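Local coordinates for porin (Rhodobacter capsulatus, PDB 3POR), which forms trimeric outer-membrane channels through which small hydrophilic solutes of up to about 0.6 kDa diffuse passively, at the interface of chains A and B. Numbering follows the deposited sequence. Chains: chain A/B, Porin.

The interface of chains A and B. Residues chain A 34-35, 41, 63; chain B 272-275, 299-301.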
loop_
_atom_site.group_PDB
_atom_site.type_symbol
_atom_site.label_atom_id
_atom_site.label_comp_id
_atom_site.label_asym_id
_atom_site.label_seq_id
_atom_site.Cartn_x
_atom_site.Cartn_y
_atom_site.Cartn_z
ATOM N N THR A 34 5.745 1.962 -26.139
ATOM C CA THR A 34 6.078 1.291 -27.382
ATOM C C THR A 34 7.504 1.645 -27.628
ATOM O O THR A 34 7.800 2.804 -27.396
ATOM C CB THR A 34 5.359 1.828 -28.516
ATOM O OG1 THR A 34 4.003 1.684 -28.243
ATOM C CG2 THR A 34 5.560 1.021 -29.726
ATOM N N THR A 35 8.417 0.764 -28.021
ATOM C CA THR A 35 9.761 1.186 -28.311
ATOM C C THR A 35 9.781 1.712 -29.776
ATOM O O THR A 35 8.831 1.508 -30.562
ATOM C CB THR A 35 10.703 0.005 -28.137
ATOM O OG1 THR A 35 10.514 -0.915 -29.215
ATOM C CG2 THR A 35 10.448 -0.660 -26.783
ATOM N N PHE A 41 5.511 -2.793 -24.226
ATOM C CA PHE A 41 6.020 -3.208 -22.966
ATOM C C PHE A 41 5.086 -2.622 -21.964
ATOM O O PHE A 41 4.387 -1.658 -22.254
ATOM C CB PHE A 41 7.467 -2.708 -22.800
ATOM C CG PHE A 41 7.806 -1.224 -22.809
ATOM C CD1 PHE A 41 7.563 -0.428 -21.718
ATOM C CD2 PHE A 41 8.341 -0.660 -23.941
ATOM C CE1 PHE A 41 7.843 0.914 -21.741
ATOM C CE2 PHE A 41 8.614 0.676 -23.968
ATOM C CZ PHE A 41 8.367 1.464 -22.867
ATOM N N LEU A 63 6.908 -7.686 -22.246
ATOM C CA LEU A 63 7.545 -7.163 -23.413
ATOM C C LEU A 63 7.013 -8.078 -24.473
ATOM O O LEU A 63 7.123 -9.287 -24.253
ATOM C CB LEU A 63 8.997 -7.347 -23.415
ATOM C CG LEU A 63 9.732 -6.749 -24.612
ATOM C CD1 LEU A 63 9.825 -5.184 -24.639
ATOM C CD2 LEU A 63 11.121 -7.270 -24.512
ATOM N N GLY B 272 14.548 3.219 -27.156
ATOM C CA GLY B 272 13.738 4.372 -27.354
ATOM C C GLY B 272 12.400 4.196 -26.683
ATOM O O GLY B 272 12.012 3.077 -26.450
ATOM N N GLY B 273 11.638 5.191 -26.238
ATOM C CA GLY B 273 10.262 4.969 -25.838
ATOM C C GLY B 273 10.099 4.735 -24.348
ATOM O O GLY B 273 8.964 4.677 -23.832
ATOM N N GLY B 274 11.229 4.596 -23.646
ATOM C CA GLY B 274 11.226 4.392 -22.227
ATOM C C GLY B 274 11.784 3.024 -21.901
ATOM O O GLY B 274 11.820 2.742 -20.706
ATOM N N ALA B 275 12.180 2.158 -22.852
ATOM C CA ALA B 275 12.710 0.832 -22.571
ATOM C C ALA B 275 14.196 0.817 -22.900
ATOM O O ALA B 275 14.644 1.615 -23.717
ATOM C CB ALA B 275 12.016 -0.188 -23.430
ATOM N N PHE B 299 12.159 -0.076 -17.892
ATOM C CA PHE B 299 11.029 0.549 -18.576
ATOM C C PHE B 299 10.653 1.719 -17.754
ATOM O O PHE B 299 10.679 1.588 -16.558
ATOM C CB PHE B 299 9.848 -0.276 -18.555
ATOM C CG PHE B 299 9.905 -1.601 -19.297
ATOM C CD1 PHE B 299 10.638 -1.754 -20.438
ATOM C CD2 PHE B 299 9.174 -2.676 -18.799
ATOM C CE1 PHE B 299 10.624 -2.992 -21.056
ATOM C CE2 PHE B 299 9.168 -3.906 -19.419
ATOM C CZ PHE B 299 9.902 -4.060 -20.556
ATOM N N LYS B 300 10.307 2.870 -18.281
ATOM C CA LYS B 300 9.977 4.062 -17.502
ATOM C C LYS B 300 8.584 4.424 -18.026
ATOM O O LYS B 300 8.430 4.296 -19.249
ATOM C CB LYS B 300 10.973 5.115 -17.845
ATOM C CG LYS B 300 12.103 5.473 -16.891
ATOM C CD LYS B 300 11.551 5.922 -15.474
ATOM C CE LYS B 300 10.351 6.974 -15.319
ATOM N NZ LYS B 300 9.707 6.952 -13.992
ATOM N N PHE B 301 7.536 4.759 -17.265
ATOM C CA PHE B 301 6.235 5.039 -17.808
ATOM C C PHE B 301 5.791 6.374 -17.209
ATOM O O PHE B 301 6.473 6.959 -16.363
ATOM C CB PHE B 301 5.217 4.044 -17.412
ATOM C CG PHE B 301 5.638 2.615 -17.602
ATOM C CD1 PHE B 301 5.430 1.995 -18.794
ATOM C CD2 PHE B 301 6.228 1.928 -16.556
ATOM C CE1 PHE B 301 5.817 0.688 -18.925
ATOM C CE2 PHE B 301 6.619 0.612 -16.704
ATOM C CZ PHE B 301 6.415 -0.020 -17.892
ATOM O OXT PHE B 301 4.749 6.894 -17.595
#
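A:Phe41, near the start of strand 40-46, meets the glycine turn B:Gly273-B:Gly274 between strands 258-272 and 275-284 and the C-terminal end of strand 292-300; both glycines have positive phi, and the turn brings B:Ala275 to the aromatic ring. A:Phe41 supplies most of chain A's side of the contact. With CG between the backbone N and the carbonyl carbon (chi1 61°), its ring is carried over that of B:Phe299 in an offset stack, planes 15° apart and centroids 4.5 Å apart. The two side chains run in opposite directions: CB of A:Phe41 sits over the B:Phe299 ring toward its rim, 3.6 Å from CZ of B:Phe299, while CD1 of A:Phe41 comes 3.6 Å from CG of B:Phe299, the root of that ring. The methyl CB of B:Ala275 packs on the same face of the A:Phe41 ring as B:Phe299, 3.6 Å from CE2 of A:Phe41, and also meets the methyl CG2 of A:Thr35 at 3.7 Å. B:Phe301, the C-terminal residue, brings CE1 of its ring against the CD1-CE1 side of the A:Phe41 ring from near that ring's plane, 3.5 Å from CE1 of A:Phe41. At the ring tip, CZ of A:Phe41 lies 3.4 Å from the carbonyl O of B:Gly273. No polar bond crosses this patch, so side-chain packing and van der Waals contact hold it. The patch lies between neighbouring beta-barrels of the homotrimer, at the barrel end where the chain termini lie.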